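Local coordinates for SWD1-like protein (Myceliophthora thermophila, PDB 6E29), which probably serves, through its WD-repeat beta-propeller domain, as a protein-binding subunit of the COMPASS histone H3K4 methyltransferase complex, at residues E17-T22 and N340-T345. Residues are numbered along the deposited sequence; the frame is centred on the assembly and turned at random.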
loop_
_atom_site.group_PDB
_atom_site.type_symbol
_atom_site.label_atom_id
_atom_site.label_comp_id
_atom_site.label_asym_id
_atom_site.label_seq_id
_atom_site.Cartn_x
_atom_site.Cartn_y
_atom_site.Cartn_z
ATOM N N GLU B 17 -4.269 -8.611 26.437
ATOM C CA GLU B 17 -3.674 -7.723 25.436
ATOM C C GLU B 17 -2.418 -7.080 26.027
ATOM O O GLU B 17 -2.382 -6.719 27.212
ATOM C CB GLU B 17 -4.700 -6.657 25.082
ATOM C CG GLU B 17 -4.779 -6.203 23.753
ATOM C CD GLU B 17 -6.031 -5.386 23.542
ATOM O OE1 GLU B 17 -7.157 -5.868 23.796
ATOM O OE2 GLU B 17 -5.846 -4.231 23.117
ATOM N N ASN B 18 -1.380 -6.970 25.215
ATOM C CA ASN B 18 -0.086 -6.468 25.666
ATOM C C ASN B 18 0.417 -5.406 24.713
ATOM O O ASN B 18 0.815 -5.736 23.589
ATOM C CB ASN B 18 0.946 -7.571 25.731
ATOM C CG ASN B 18 0.749 -8.431 26.906
ATOM O OD1 ASN B 18 0.851 -7.966 28.038
ATOM N ND2 ASN B 18 0.452 -9.705 26.666
ATOM N N ILE B 19 0.458 -4.163 25.183
ATOM C CA ILE B 19 1.013 -3.048 24.416
ATOM C C ILE B 19 2.410 -2.745 24.985
ATOM O O ILE B 19 2.550 -2.286 26.129
ATOM C CB ILE B 19 0.068 -1.841 24.464
ATOM C CG1 ILE B 19 -1.239 -2.233 23.729
ATOM C CG2 ILE B 19 0.730 -0.595 23.841
ATOM C CD1 ILE B 19 -2.312 -1.191 23.664
ATOM N N THR B 20 3.429 -3.065 24.191
ATOM C CA THR B 20 4.824 -3.017 24.619
ATOM C C THR B 20 5.418 -1.634 24.473
ATOM O O THR B 20 6.346 -1.281 25.201
ATOM C CB THR B 20 5.663 -4.028 23.808
ATOM O OG1 THR B 20 5.647 -3.670 22.416
ATOM C CG2 THR B 20 5.078 -5.381 23.945
ATOM N N ASN B 21 4.898 -0.841 23.550
ATOM C CA ASN B 21 5.427 0.485 23.310
ATOM C C ASN B 21 4.315 1.380 22.809
ATOM O O ASN B 21 3.407 0.928 22.102
ATOM C CB ASN B 21 6.572 0.432 22.291
ATOM C CG ASN B 21 7.735 -0.358 22.800
ATOM O OD1 ASN B 21 7.854 -1.547 22.512
ATOM N ND2 ASN B 21 8.567 0.279 23.626
ATOM N N THR B 22 4.359 2.632 23.241
ATOM C CA THR B 22 3.544 3.707 22.687
ATOM C C THR B 22 4.539 4.811 22.392
ATOM O O THR B 22 5.290 5.217 23.281
ATOM C CB THR B 22 2.447 4.222 23.643
ATOM O OG1 THR B 22 1.540 3.171 24.049
ATOM C CG2 THR B 22 1.664 5.320 22.964
ATOM N N ASN B 340 0.871 2.833 18.686
ATOM C CA ASN B 340 0.875 1.751 19.661
ATOM C C ASN B 340 1.379 0.466 19.028
ATOM O O ASN B 340 1.014 0.147 17.893
ATOM C CB ASN B 340 -0.521 1.521 20.224
ATOM C CG ASN B 340 -0.900 2.568 21.219
ATOM O OD1 ASN B 340 -0.502 2.493 22.385
ATOM N ND2 ASN B 340 -1.653 3.577 20.774
ATOM N N ILE B 341 2.164 -0.298 19.781
ATOM C CA ILE B 341 2.713 -1.570 19.294
ATOM C C ILE B 341 2.268 -2.674 20.228
ATOM O O ILE B 341 2.578 -2.649 21.446
ATOM C CB ILE B 341 4.242 -1.548 19.191
ATOM C CG1 ILE B 341 4.706 -0.457 18.228
ATOM C CG2 ILE B 341 4.721 -2.904 18.729
ATOM C CD1 ILE B 341 6.224 -0.280 18.289
ATOM N N TRP B 342 1.468 -3.590 19.693
ATOM C CA TRP B 342 0.993 -4.762 20.412
ATOM C C TRP B 342 1.941 -5.924 20.224
ATOM O O TRP B 342 2.400 -6.173 19.111
ATOM C CB TRP B 342 -0.360 -5.256 19.866
ATOM C CG TRP B 342 -1.541 -4.524 20.303
ATOM C CD1 TRP B 342 -2.443 -4.906 21.270
ATOM C CD2 TRP B 342 -2.017 -3.284 19.779
ATOM N NE1 TRP B 342 -3.445 -3.977 21.370
ATOM C CE2 TRP B 342 -3.211 -2.966 20.480
ATOM C CE3 TRP B 342 -1.551 -2.402 18.803
ATOM C CZ2 TRP B 342 -3.927 -1.807 20.239
ATOM C CZ3 TRP B 342 -2.263 -1.265 18.560
ATOM C CH2 TRP B 342 -3.453 -0.978 19.260
ATOM N N SER B 343 2.127 -6.700 21.279
ATOM C CA SER B 343 2.737 -8.028 21.195
ATOM C C SER B 343 1.611 -9.051 21.055
ATOM O O SER B 343 0.845 -9.260 21.989
ATOM C CB SER B 343 3.585 -8.311 22.433
ATOM O OG SER B 343 4.883 -7.809 22.239
ATOM N N VAL B 344 1.530 -9.715 19.904
ATOM C CA VAL B 344 0.376 -10.558 19.542
ATOM C C VAL B 344 0.738 -12.035 19.698
ATOM O O VAL B 344 1.545 -12.564 18.933
ATOM C CB VAL B 344 -0.067 -10.285 18.099
ATOM C CG1 VAL B 344 -1.374 -10.992 17.808
ATOM C CG2 VAL B 344 -0.190 -8.787 17.866
ATOM N N THR B 345 0.084 -12.720 20.627
ATOM C CA THR B 345 0.274 -14.160 20.826
ATOM C C THR B 345 -0.811 -15.065 20.178
ATOM O O THR B 345 -1.957 -14.660 19.925
ATOM C CB THR B 345 0.333 -14.471 22.319
ATOM O OG1 THR B 345 1.441 -13.765 22.899
ATOM C CG2 THR B 345 0.500 -15.968 22.554
HETATM O O HOH W 1 -1.599 -8.115 22.626
#
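E17 meets W342 at the rim of the indole: its CG lies in the ring plane, and NE1 of W342 donates a nearly straight hydrogen bond to OE2 of E17 (3.0 Å, 175°), although the position of that oxygen is less certain. OE2 also accepts N of G312, and OE1 that of E311, which ties the carboxylate to the chain just after strand 306-310. At N18 the backbone takes over. Its carbonyl receives N of S343 at 2.8 Å, while a water accepts from N of N18 and donates to O of S343. I19 lies over the indole that E17 grips at the edge; its CG1, anti to the carbonyl carbon (chi1 -65°), stands 3.8 Å from the centroid of the five-membered ring in a CH-pi contact, and CD1 reaches on to CE2 and CZ2. A classic bulge follows, T20 and N21 both lying opposite I341. T20 gives its N to O of I341 at 2.9 Å and has a helix-like backbone (psi -27°); its OG1 bonds to OD1 of N21. I341 N then binds O of N21, again at 2.9 Å, and CB of N21 rests against CD1 of I341. Beyond it, OG1 of T22 donates to OD1 of N340 over 2.7 Å, approaching from above the amide plane. This is the Velcro closure of a beta-propeller: the N-terminal strand supplies the outermost strand of the blade whose other three strands come from the C-terminus, closing the ring of seven blades. Strand 339-343 is thus flanked by strand 19-23 and, through backbone bonds to A331 and L329, by strand 328-333, while W342 packs on L310 and L296 of the preceding blade.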